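Triphenylmethane reductase (Citrobacter sp., PDB 2JL1) probably reduces triphenylmethane dyes with NADPH, binding the dinucleotide in a Rossmann-type domain of the NmrA-like family. Local coordinates at residues D145-E150 and A249-A254; G159-N164 and E208-L213; L198-P203 and G272-L277. All coordinates share one frame; numbering follows the deposited sequence.

Contact 1: residues D145-E150 and A249-A254; sequences DFFVNE and AAIYDA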
ATOM      1  N   ASP A 145      14.071 -23.349   1.810  1.00 23.48           N
ATOM      2  CA  ASP A 145      15.097 -23.406   2.884  1.00 24.06           C
ATOM      3  C   ASP A 145      14.490 -23.287   4.269  1.00 24.38           C
ATOM      4  O   ASP A 145      15.091 -23.737   5.228  1.00 24.44           O
ATOM      5  CB  ASP A 145      16.156 -22.276   2.743  1.00 24.84           C
ATOM      6  CG  ASP A 145      16.546 -21.988   1.304  1.00 25.94           C
ATOM      7  OD1 ASP A 145      15.667 -21.680   0.478  1.00 23.35           O
ATOM      8  OD2 ASP A 145      17.763 -22.018   0.992  1.00 29.44           O
ATOM      9  N   PHE A 146      13.299 -22.688   4.371  1.00 24.66           N
ATOM     10  CA  PHE A 146      12.599 -22.562   5.650  1.00 25.47           C
ATOM     11  C   PHE A 146      12.243 -23.953   6.158  1.00 25.59           C
ATOM     12  O   PHE A 146      12.368 -24.222   7.344  1.00 25.11           O
ATOM     13  CB  PHE A 146      11.342 -21.679   5.536  1.00 27.02           C
ATOM     14  CG  PHE A 146      10.631 -21.460   6.848  1.00 28.65           C
ATOM     15  CD1 PHE A 146      11.172 -20.597   7.810  1.00 30.36           C
ATOM     16  CD2 PHE A 146       9.440 -22.124   7.133  1.00 30.05           C
ATOM     17  CE1 PHE A 146      10.532 -20.394   9.029  1.00 30.72           C
ATOM     18  CE2 PHE A 146       8.797 -21.942   8.363  1.00 30.72           C
ATOM     19  CZ  PHE A 146       9.349 -21.062   9.307  1.00 29.93           C
ATOM     20  N   PHE A 147      11.874 -24.847   5.236  1.00 25.01           N
ATOM     21  CA  PHE A 147      11.399 -26.193   5.560  1.00 25.27           C
ATOM     22  C   PHE A 147      12.493 -27.284   5.414  1.00 25.08           C
ATOM     23  O   PHE A 147      12.459 -28.328   6.069  1.00 25.88           O
ATOM     24  CB  PHE A 147      10.221 -26.536   4.638  1.00 25.12           C
ATOM     25  CG  PHE A 147       9.156 -25.469   4.589  1.00 25.02           C
ATOM     26  CD1 PHE A 147       8.293 -25.288   5.658  1.00 26.43           C
ATOM     27  CD2 PHE A 147       9.043 -24.626   3.485  1.00 25.84           C
ATOM     28  CE1 PHE A 147       7.288 -24.299   5.619  1.00 26.71           C
ATOM     29  CE2 PHE A 147       8.052 -23.634   3.438  1.00 25.78           C
ATOM     30  CZ  PHE A 147       7.194 -23.459   4.508  1.00 26.00           C
ATOM     31  N   VAL A 148      13.458 -27.032   4.540  1.00 24.63           N
ATOM     32  CA  VAL A 148      14.433 -28.040   4.173  1.00 23.49           C
ATOM     33  C   VAL A 148      15.818 -27.460   4.431  1.00 24.41           C
ATOM     34  O   VAL A 148      16.332 -26.668   3.656  1.00 23.31           O
ATOM     35  CB  VAL A 148      14.286 -28.462   2.694  1.00 23.86           C
ATOM     36  CG1 VAL A 148      15.304 -29.544   2.339  1.00 23.29           C
ATOM     37  CG2 VAL A 148      12.856 -28.960   2.400  1.00 19.83           C
ATOM     38  N   ASN A 149      16.407 -27.873   5.544  1.00 24.87           N
ATOM     39  CA  ASN A 149      17.663 -27.312   6.021  1.00 25.67           C
ATOM     40  C   ASN A 149      18.276 -28.365   6.923  1.00 26.24           C
ATOM     41  O   ASN A 149      17.693 -29.456   7.067  1.00 24.65           O
ATOM     42  CB  ASN A 149      17.433 -25.977   6.767  1.00 25.99           C
ATOM     43  CG  ASN A 149      16.346 -26.073   7.832  1.00 26.25           C
ATOM     44  OD1 ASN A 149      16.442 -26.868   8.769  1.00 28.15           O
ATOM     45  ND2 ASN A 149      15.298 -25.274   7.680  1.00 25.51           N
ATOM     46  N   GLU A 150      19.429 -28.041   7.524  1.00 26.61           N
ATOM     47  CA  GLU A 150      20.190 -28.989   8.364  1.00 28.64           C
ATOM     48  C   GLU A 150      19.373 -29.502   9.548  1.00 27.30           C
ATOM     49  O   GLU A 150      19.633 -30.586  10.069  1.00 26.89           O
ATOM     50  CB  GLU A 150      21.503 -28.348   8.842  1.00 28.96           C
ATOM     51  CG  GLU A 150      21.299 -27.127   9.774  1.00 33.11           C
ATOM     52  CD  GLU A 150      22.583 -26.348  10.063  1.00 35.26           C
ATOM     53  OE1 GLU A 150      23.683 -26.944   9.965  1.00 41.14           O
ATOM     54  OE2 GLU A 150      22.489 -25.135  10.399  1.00 40.13           O
ATOM     55  N   ALA A 249       4.064 -22.384  13.308  1.00 25.86           N
ATOM     56  CA  ALA A 249       2.730 -22.995  13.322  1.00 25.36           C
ATOM     57  C   ALA A 249       1.766 -22.197  12.448  1.00 24.94           C
ATOM     58  O   ALA A 249       0.872 -22.783  11.833  1.00 25.37           O
ATOM     59  CB  ALA A 249       2.192 -23.105  14.723  1.00 25.03           C
ATOM     60  N   ALA A 250       1.929 -20.870  12.386  1.00 23.70           N
ATOM     61  CA  ALA A 250       0.986 -20.059  11.620  1.00 24.11           C
ATOM     62  C   ALA A 250       1.216 -20.258  10.125  1.00 24.16           C
ATOM     63  O   ALA A 250       0.270 -20.233   9.333  1.00 24.82           O
ATOM     64  CB  ALA A 250       1.086 -18.580  11.997  1.00 23.69           C
ATOM     65  N   ILE A 251       2.475 -20.457   9.748  1.00 24.13           N
ATOM     66  CA  ILE A 251       2.832 -20.672   8.340  1.00 25.73           C
ATOM     67  C   ILE A 251       2.310 -22.053   7.902  1.00 24.00           C
ATOM     68  O   ILE A 251       1.778 -22.194   6.800  1.00 23.86           O
ATOM     69  CB  ILE A 251       4.368 -20.516   8.121  1.00 26.02           C
ATOM     70  CG1 ILE A 251       4.747 -19.019   8.141  1.00 27.65           C
ATOM     71  CG2 ILE A 251       4.811 -21.123   6.793  1.00 29.05           C
ATOM     72  CD1 ILE A 251       6.306 -18.754   8.224  1.00 29.55           C
ATOM     73  N   TYR A 252       2.439 -23.060   8.771  1.00 23.18           N
ATOM     74  CA  TYR A 252       1.898 -24.386   8.461  1.00 22.68           C
ATOM     75  C   TYR A 252       0.374 -24.317   8.336  1.00 22.52           C
ATOM     76  O   TYR A 252      -0.208 -24.940   7.475  1.00 21.97           O
ATOM     77  CB  TYR A 252       2.255 -25.382   9.557  1.00 22.39           C
ATOM     78  CG  TYR A 252       3.693 -25.864   9.580  1.00 22.70           C
ATOM     79  CD1 TYR A 252       4.432 -26.032   8.406  1.00 22.92           C
ATOM     80  CD2 TYR A 252       4.281 -26.235  10.785  1.00 23.31           C
ATOM     81  CE1 TYR A 252       5.745 -26.514   8.442  1.00 23.78           C
ATOM     82  CE2 TYR A 252       5.592 -26.723  10.842  1.00 24.92           C
ATOM     83  CZ  TYR A 252       6.312 -26.855   9.666  1.00 25.34           C
ATOM     84  OH  TYR A 252       7.580 -27.356   9.731  1.00 26.43           O
ATOM     85  N   ASP A 253      -0.264 -23.531   9.189  1.00 22.31           N
ATOM     86  CA  ASP A 253      -1.730 -23.424   9.161  1.00 23.08           C
ATOM     87  C   ASP A 253      -2.186 -22.765   7.849  1.00 21.87           C
ATOM     88  O   ASP A 253      -3.159 -23.199   7.240  1.00 21.88           O
ATOM     89  CB  ASP A 253      -2.238 -22.649  10.402  1.00 23.54           C
ATOM     90  CG  ASP A 253      -3.753 -22.560  10.453  1.00 25.11           C
ATOM     91  OD1 ASP A 253      -4.291 -21.470  10.200  1.00 29.84           O
ATOM     92  OD2 ASP A 253      -4.409 -23.578  10.717  1.00 27.29           O
ATOM     93  N   ALA A 254      -1.470 -21.741   7.401  1.00 20.51           N
ATOM     94  CA  ALA A 254      -1.813 -21.066   6.150  1.00 20.07           C
ATOM     95  C   ALA A 254      -1.653 -22.078   5.010  1.00 19.78           C
ATOM     96  O   ALA A 254      -2.504 -22.179   4.138  1.00 19.21           O
ATOM     97  CB  ALA A 254      -0.895 -19.818   5.932  1.00 19.93           C
TER
HETATM   98  O   HOH W   1       9.856 -28.966   7.806  1.00 51.50           O
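Beside the NADP pocket of this Rossmann-type reductase, Phe146 and Phe147 of helix 144-147 meet Ile251 and Tyr252 of helix 242-256; with Phe147 CA 10.1 Å from Tyr252 CA, the direct contacts are made by side chains. The two branches of Ile251 divide the work. Its CD1 lies 4.0 Å from Phe146 CZ, the two side chains arriving from opposite directions, while its CG2 rests 4.0 Å from Phe147 CZ, near the plane of that ring and at its edge. Tyr252 slides past Phe147 in the contrary sense, and its CE1 touches the Phe147 rim at CE1, 3.9 Å away. Phe146 reaches across because its CG stands anti to the backbone N (chi1 -177°). The two phenylalanines also support each other: Phe146 CD2 sits over the Phe147 face, offset toward the rim, and Phe147 CE1 lies in plane at the Phe146 edge. No direct hydrogen bond spans the contact. A water donates to Phe147 O at 3.2 Å and has a weak link to Tyr252 OH. Asn149 ND2 folds back on the 145-149 chain that carries both phenylalanines, its bond to Asp145 O being 2.9 Å long and nearly straight at 169°. Asp145 OD1 also accepts from the backbone N of Arg175, an NADP-binding residue, and the Phe146 side chain comes within about 5 Å of the cofactor. Around this packing, Val148 leans on helix 277-285, Tyr252 meets Phe206 edge-to-face, and Ala249 packs against helix 228-237.

Contact 2: residues G159-N164 and E208-L213; sequences GAIVTN and ELAQIL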
ATOM      1  N   GLY A 159      12.506 -39.969  13.475  1.00 26.31           N
ATOM      2  CA  GLY A 159      11.626 -40.687  12.555  1.00 25.53           C
ATOM      3  C   GLY A 159      10.321 -39.991  12.173  1.00 24.98           C
ATOM      4  O   GLY A 159       9.397 -40.642  11.688  1.00 23.90           O
ATOM      5  N   ALA A 160      10.247 -38.670  12.379  1.00 24.19           N
ATOM      6  CA  ALA A 160       9.030 -37.899  12.095  1.00 23.91           C
ATOM      7  C   ALA A 160       9.290 -36.439  11.749  1.00 23.48           C
ATOM      8  O   ALA A 160      10.096 -35.775  12.392  1.00 23.08           O
ATOM      9  CB  ALA A 160       8.067 -37.953  13.258  1.00 24.20           C
ATOM     10  N   ILE A 161       8.581 -35.956  10.737  1.00 23.39           N
ATOM     11  CA  ILE A 161       8.424 -34.524  10.494  1.00 23.44           C
ATOM     12  C   ILE A 161       7.052 -34.175  11.062  1.00 23.43           C
ATOM     13  O   ILE A 161       6.053 -34.739  10.622  1.00 21.95           O
ATOM     14  CB  ILE A 161       8.431 -34.188   8.984  1.00 24.21           C
ATOM     15  CG1 ILE A 161       9.784 -34.538   8.355  1.00 25.49           C
ATOM     16  CG2 ILE A 161       8.117 -32.718   8.760  1.00 23.69           C
ATOM     17  CD1 ILE A 161       9.805 -34.409   6.799  1.00 23.70           C
ATOM     18  N   VAL A 162       7.016 -33.269  12.045  1.00 22.74           N
ATOM     19  CA  VAL A 162       5.777 -32.892  12.736  1.00 23.01           C
ATOM     20  C   VAL A 162       5.341 -31.489  12.276  1.00 22.86           C
ATOM     21  O   VAL A 162       6.105 -30.511  12.406  1.00 23.41           O
ATOM     22  CB  VAL A 162       5.960 -32.954  14.300  1.00 22.86           C
ATOM     23  CG1 VAL A 162       4.673 -32.587  15.039  1.00 22.70           C
ATOM     24  CG2 VAL A 162       6.394 -34.333  14.735  1.00 22.95           C
ATOM     25  N   THR A 163       4.160 -31.397  11.664  1.00 22.35           N
ATOM     26  CA  THR A 163       3.627 -30.109  11.202  1.00 21.21           C
ATOM     27  C   THR A 163       2.138 -30.065  11.409  1.00 21.39           C
ATOM     28  O   THR A 163       1.504 -31.094  11.513  1.00 21.09           O
ATOM     29  CB  THR A 163       3.784 -29.922   9.659  1.00 20.22           C
ATOM     30  OG1 THR A 163       2.742 -30.641   8.989  1.00 21.86           O
ATOM     31  CG2 THR A 163       5.117 -30.409   9.165  1.00 19.59           C
ATOM     32  N   ASN A 164       1.566 -28.867  11.394  1.00 21.65           N
ATOM     33  CA  ASN A 164       0.114 -28.746  11.278  1.00 21.39           C
ATOM     34  C   ASN A 164      -0.333 -28.309   9.876  1.00 21.32           C
ATOM     35  O   ASN A 164      -1.369 -27.662   9.741  1.00 21.38           O
ATOM     36  CB  ASN A 164      -0.449 -27.795  12.352  1.00 20.47           C
ATOM     37  CG  ASN A 164       0.251 -26.449  12.370  1.00 22.47           C
ATOM     38  OD1 ASN A 164       1.476 -26.383  12.398  1.00 22.82           O
ATOM     39  ND2 ASN A 164      -0.523 -25.363  12.363  1.00 25.16           N
ATOM     40  N   GLU A 208       5.281 -36.035   1.024  1.00 21.05           N
ATOM     41  CA  GLU A 208       6.317 -36.179   0.004  1.00 21.12           C
ATOM     42  C   GLU A 208       7.711 -35.857   0.546  1.00 21.03           C
ATOM     43  O   GLU A 208       8.672 -36.556   0.246  1.00 20.30           O
ATOM     44  CB  GLU A 208       6.058 -35.255  -1.193  1.00 20.72           C
ATOM     45  CG  GLU A 208       7.024 -35.538  -2.337  1.00 24.21           C
ATOM     46  CD  GLU A 208       6.762 -34.740  -3.597  1.00 27.48           C
ATOM     47  OE1 GLU A 208       5.762 -33.987  -3.666  1.00 22.35           O
ATOM     48  OE2 GLU A 208       7.569 -34.910  -4.539  1.00 30.25           O
ATOM     49  N   LEU A 209       7.816 -34.779   1.331  1.00 19.94           N
ATOM     50  CA  LEU A 209       9.076 -34.453   1.972  1.00 19.50           C
ATOM     51  C   LEU A 209       9.571 -35.579   2.879  1.00 19.28           C
ATOM     52  O   LEU A 209      10.775 -35.856   2.920  1.00 20.65           O
ATOM     53  CB  LEU A 209       8.963 -33.145   2.790  1.00 19.30           C
ATOM     54  CG  LEU A 209      10.262 -32.655   3.464  1.00 18.96           C
ATOM     55  CD1 LEU A 209      11.399 -32.518   2.437  1.00 14.55           C
ATOM     56  CD2 LEU A 209      10.017 -31.322   4.171  1.00 18.86           C
ATOM     57  N   ALA A 210       8.670 -36.180   3.651  1.00 19.20           N
ATOM     58  CA  ALA A 210       9.070 -37.283   4.551  1.00 19.77           C
ATOM     59  C   ALA A 210       9.555 -38.496   3.746  1.00 20.27           C
ATOM     60  O   ALA A 210      10.504 -39.207   4.159  1.00 20.28           O
ATOM     61  CB  ALA A 210       7.924 -37.666   5.490  1.00 18.93           C
ATOM     62  N   GLN A 211       8.930 -38.720   2.593  1.00 21.64           N
ATOM     63  CA  GLN A 211       9.269 -39.866   1.730  1.00 22.68           C
ATOM     64  C   GLN A 211      10.613 -39.615   1.097  1.00 21.84           C
ATOM     65  O   GLN A 211      11.446 -40.506   1.073  1.00 22.20           O
ATOM     66  CB  GLN A 211       8.182 -40.142   0.654  1.00 23.74           C
ATOM     67  CG  GLN A 211       8.598 -41.155  -0.454  1.00 26.64           C
ATOM     68  CD  GLN A 211       8.717 -42.604   0.024  1.00 36.49           C
ATOM     69  OE1 GLN A 211       8.043 -43.023   0.973  1.00 40.82           O
ATOM     70  NE2 GLN A 211       9.586 -43.382  -0.639  1.00 38.04           N
ATOM     71  N   ILE A 212      10.842 -38.395   0.625  1.00 21.00           N
ATOM     72  CA  ILE A 212      12.148 -38.007   0.104  1.00 20.92           C
ATOM     73  C   ILE A 212      13.244 -38.079   1.172  1.00 20.72           C
ATOM     74  O   ILE A 212      14.325 -38.600   0.898  1.00 21.07           O
ATOM     75  CB  ILE A 212      12.111 -36.592  -0.553  1.00 21.57           C
ATOM     76  CG1 ILE A 212      11.325 -36.628  -1.877  1.00 20.94           C
ATOM     77  CG2 ILE A 212      13.497 -36.073  -0.804  1.00 21.34           C
ATOM     78  CD1 ILE A 212      10.879 -35.238  -2.345  1.00 21.73           C
ATOM     79  N   LEU A 213      12.987 -37.556   2.375  1.00 20.87           N
ATOM     80  CA  LEU A 213      13.956 -37.669   3.487  1.00 21.74           C
ATOM     81  C   LEU A 213      14.271 -39.136   3.832  1.00 22.07           C
ATOM     82  O   LEU A 213      15.435 -39.490   4.121  1.00 22.45           O
ATOM     83  CB  LEU A 213      13.422 -36.949   4.723  1.00 21.58           C
ATOM     84  CG  LEU A 213      14.288 -36.540   5.922  1.00 23.28           C
ATOM     85  CD1 LEU A 213      15.634 -35.951   5.509  1.00 25.80           C
ATOM     86  CD2 LEU A 213      13.481 -35.553   6.784  1.00 24.49           C
TER
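Ile161 supplies the whole strand side of this contact: its CD1 enters the surface of helix 206-217 among Leu209, Ala210 and Leu213. The methyl lies 3.8 Å from Leu209 CG and 3.8 Å from Leu213 CD2, so leucines one turn apart take it from two places along the helix. Between them it reaches the backbone itself, with Ile161 CD1 at 3.7 Å from Ala210 CA; Ala210 CB is 4.0 Å from the same methyl. Leu213 CD2 also touches Ile161 CG1, the two side chains crossing at a slant. The reach comes from an extended chain, with CD1 anti to CA (chi2 172°), which carries the methyl to the far end of the residue. All four residues are buried, and the interaction is purely apolar. The short axes of strand 160-163 and of helical segment 208-213 run nearly antiparallel, at 161°, and come within 9.1 Å. The strand belongs to a small two-stranded parallel sheet, separate from the seven-stranded Rossmann sheet, and helix 206-217 packs on it before the chain enters the partner strand 222-225. Ile161 is fixed in that sheet by backbone hydrogen bonds with Val222 and Gln224, and two residues on Thr163 OG1 is hydrogen-bonded to His223 NE2. The same two leucines also touch helix 277-285, Leu209 at Val281 and Leu213 at Leu285. Where helix 153-158 gives way to the strand, Gly159 turns the chain with a positive phi of 76°.

Contact 3: residues L198-P203 and G272-L277; sequences LVSNQP and GSLTPL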
ATOM      1  N   LEU A 198       7.073 -15.696  -8.615  1.00 22.92           N
ATOM      2  CA  LEU A 198       8.235 -16.569  -8.670  1.00 22.35           C
ATOM      3  C   LEU A 198       8.077 -17.753  -7.716  1.00 21.89           C
ATOM      4  O   LEU A 198       8.486 -17.707  -6.557  1.00 21.70           O
ATOM      5  CB  LEU A 198       9.538 -15.751  -8.423  1.00 22.36           C
ATOM      6  CG  LEU A 198       9.801 -14.575  -9.385  1.00 23.32           C
ATOM      7  CD1 LEU A 198      11.009 -13.706  -8.952  1.00 22.35           C
ATOM      8  CD2 LEU A 198       9.994 -15.059 -10.856  1.00 22.26           C
ATOM      9  N   VAL A 199       7.455 -18.811  -8.234  1.00 21.38           N
ATOM     10  CA  VAL A 199       7.097 -19.982  -7.457  1.00 21.03           C
ATOM     11  C   VAL A 199       7.415 -21.243  -8.277  1.00 21.32           C
ATOM     12  O   VAL A 199       7.768 -21.182  -9.477  1.00 21.52           O
ATOM     13  CB  VAL A 199       5.583 -19.989  -7.070  1.00 21.37           C
ATOM     14  CG1 VAL A 199       5.169 -18.707  -6.351  1.00 20.41           C
ATOM     15  CG2 VAL A 199       4.706 -20.195  -8.294  1.00 20.23           C
ATOM     16  N   SER A 200       7.250 -22.387  -7.636  1.00 20.71           N
ATOM     17  CA  SER A 200       7.491 -23.678  -8.289  1.00 21.68           C
ATOM     18  C   SER A 200       6.279 -24.115  -9.078  1.00 21.79           C
ATOM     19  O   SER A 200       5.161 -23.962  -8.610  1.00 22.38           O
ATOM     20  CB  SER A 200       7.737 -24.746  -7.228  1.00 21.03           C
ATOM     21  OG  SER A 200       8.085 -25.973  -7.833  1.00 23.32           O
ATOM     22  N   ASN A 201       6.506 -24.716 -10.243  1.00 21.56           N
ATOM     23  CA  ASN A 201       5.442 -25.442 -10.935  1.00 21.85           C
ATOM     24  C   ASN A 201       5.567 -26.968 -10.747  1.00 21.70           C
ATOM     25  O   ASN A 201       5.053 -27.757 -11.540  1.00 21.48           O
ATOM     26  CB  ASN A 201       5.373 -25.039 -12.420  1.00 21.71           C
ATOM     27  CG  ASN A 201       6.703 -25.173 -13.132  1.00 22.55           C
ATOM     28  OD1 ASN A 201       7.656 -25.778 -12.621  1.00 21.47           O
ATOM     29  ND2 ASN A 201       6.780 -24.581 -14.322  1.00 21.84           N
ATOM     30  N   GLN A 202       6.259 -27.354  -9.683  1.00 21.54           N
ATOM     31  CA  GLN A 202       6.308 -28.738  -9.208  1.00 22.29           C
ATOM     32  C   GLN A 202       6.173 -28.749  -7.676  1.00 21.60           C
ATOM     33  O   GLN A 202       7.128 -29.057  -6.951  1.00 21.30           O
ATOM     34  CB  GLN A 202       7.600 -29.436  -9.641  1.00 22.93           C
ATOM     35  CG  GLN A 202       7.772 -29.545 -11.149  1.00 27.21           C
ATOM     36  CD  GLN A 202       9.058 -30.245 -11.503  1.00 34.41           C
ATOM     37  OE1 GLN A 202      10.141 -29.624 -11.529  1.00 35.99           O
ATOM     38  NE2 GLN A 202       8.965 -31.552 -11.736  1.00 35.07           N
ATOM     39  N   PRO A 203       4.975 -28.437  -7.181  1.00 20.89           N
ATOM     40  CA  PRO A 203       4.759 -28.316  -5.733  1.00 20.35           C
ATOM     41  C   PRO A 203       4.819 -29.684  -5.033  1.00 20.14           C
ATOM     42  O   PRO A 203       4.776 -30.729  -5.700  1.00 20.67           O
ATOM     43  CB  PRO A 203       3.356 -27.694  -5.631  1.00 20.06           C
ATOM     44  CG  PRO A 203       2.657 -28.087  -6.942  1.00 22.14           C
ATOM     45  CD  PRO A 203       3.742 -28.206  -7.976  1.00 21.51           C
ATOM     46  N   GLY A 272      15.267 -21.071 -16.293  1.00 26.72           N
ATOM     47  CA  GLY A 272      15.367 -22.463 -16.770  1.00 27.80           C
ATOM     48  C   GLY A 272      14.928 -23.470 -15.716  1.00 28.13           C
ATOM     49  O   GLY A 272      14.166 -23.130 -14.820  1.00 29.07           O
ATOM     50  N   SER A 273      15.410 -24.710 -15.816  1.00 28.08           N
ATOM     51  CA  SER A 273      15.002 -25.815 -14.933  1.00 28.23           C
ATOM     52  C   SER A 273      15.172 -25.486 -13.460  1.00 27.33           C
ATOM     53  O   SER A 273      16.169 -24.870 -13.077  1.00 27.61           O
ATOM     54  CB  SER A 273      15.812 -27.083 -15.224  1.00 28.52           C
ATOM     55  OG  SER A 273      15.502 -27.610 -16.494  1.00 33.11           O
ATOM     56  N   LEU A 274      14.198 -25.911 -12.653  1.00 25.84           N
ATOM     57  CA  LEU A 274      14.210 -25.711 -11.214  1.00 25.15           C
ATOM     58  C   LEU A 274      14.872 -26.897 -10.527  1.00 25.34           C
ATOM     59  O   LEU A 274      14.861 -28.006 -11.041  1.00 24.42           O
ATOM     60  CB  LEU A 274      12.779 -25.572 -10.672  1.00 24.57           C
ATOM     61  CG  LEU A 274      11.869 -24.493 -11.304  1.00 24.87           C
ATOM     62  CD1 LEU A 274      10.462 -24.526 -10.706  1.00 23.18           C
ATOM     63  CD2 LEU A 274      12.507 -23.091 -11.201  1.00 25.10           C
ATOM     64  N   THR A 275      15.431 -26.643  -9.351  1.00 25.52           N
ATOM     65  CA  THR A 275      16.142 -27.648  -8.573  1.00 26.24           C
ATOM     66  C   THR A 275      15.124 -28.579  -7.944  1.00 25.91           C
ATOM     67  O   THR A 275      14.245 -28.122  -7.225  1.00 26.41           O
ATOM     68  CB  THR A 275      16.956 -26.964  -7.478  1.00 26.09           C
ATOM     69  OG1 THR A 275      17.839 -26.022  -8.102  1.00 27.55           O
ATOM     70  CG2 THR A 275      17.763 -27.975  -6.663  1.00 27.48           C
ATOM     71  N   PRO A 276      15.244 -29.887  -8.214  1.00 26.59           N
ATOM     72  CA  PRO A 276      14.364 -30.884  -7.619  1.00 26.12           C
ATOM     73  C   PRO A 276      14.450 -30.832  -6.094  1.00 25.21           C
ATOM     74  O   PRO A 276      15.538 -30.645  -5.539  1.00 26.00           O
ATOM     75  CB  PRO A 276      14.958 -32.201  -8.122  1.00 26.92           C
ATOM     76  CG  PRO A 276      15.665 -31.846  -9.372  1.00 27.10           C
ATOM     77  CD  PRO A 276      16.251 -30.510  -9.096  1.00 26.32           C
ATOM     78  N   LEU A 277      13.326 -31.032  -5.427  1.00 24.63           N
ATOM     79  CA  LEU A 277      13.285 -31.045  -3.954  1.00 24.41           C
ATOM     80  C   LEU A 277      14.309 -32.020  -3.366  1.00 24.17           C
ATOM     81  O   LEU A 277      14.970 -31.717  -2.368  1.00 23.07           O
ATOM     82  CB  LEU A 277      11.874 -31.391  -3.471  1.00 24.18           C
ATOM     83  CG  LEU A 277      11.562 -31.291  -1.974  1.00 24.20           C
ATOM     84  CD1 LEU A 277      11.752 -29.835  -1.435  1.00 24.56           C
ATOM     85  CD2 LEU A 277      10.126 -31.755  -1.801  1.00 24.93           C
TER
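Leu274 carries its CG anti to its own carbonyl carbon (chi1 -55°) and its CD1 anti to CA, a stretched form that sends the CD1 methyl across to Ser200 and Asn201. Asn201 has its CG between backbone N and carbonyl carbon (chi1 53°), which brings OD1 over to that methyl. The contact joins two irregular segments at the edge of the Rossmann sheet: 198-203 leaves the outermost strand 194-198 and leads to helix 206-217, while 272-277 links helix 266-271 to helix 277-285. Leu274 CD1 lies 3.6 Å from Asn201 OD1 and 3.9 Å from Ser200 CA, with Ser200 OG at 4.0 Å from the same methyl. These are van der Waals contacts of a hydrocarbon end with a largely polar loop, and no hydrogen bond crosses between the segments. The Asn201 amide is oriented by a partner outside them, its ND2 being hydrogen-bonded to Asp265 OD1, and Leu274 also touches Leu267 of helix 266-271 and Glu177 of helix 175-186. A glycerol, probably from the crystallisation liquor, is hydrogen-bonded to both Ser200 OG and Thr275 O and thus links the two loops by a polar route. Val199 turns from Leu274 and packs on Ala141, an NADP-binding residue. The loop keeps its bend through an ST turn, in which Gln202 N donates to Ser200 OG at 2.9 Å with an angle of 156°.

In the fold
Contact 2 is the fully buried one and also lies farthest from the centre of the chain, in the packing around the small parallel sheet; contacts 1 and 3 are only partly buried and lie nearer the cofactor. Contact 2 is wholly aliphatic, contact 1 mixes aromatic and aliphatic groups with a water at its margin, and contact 3 sets one leucine against polar loop atoms. Contacts 1 and 2 adjoin through Asn164, whose ND2 probably hydrogen-bonds Ala249 O at 3.0 Å. Leu277 brings contact 3 to both others: its CD1 meets Val148 CG2, and its CD2 lies 3.6 Å from Ile212 CD1. Helix 277-285, which begins at the end of contact 3, thus borders contacts 1 and 2 as well.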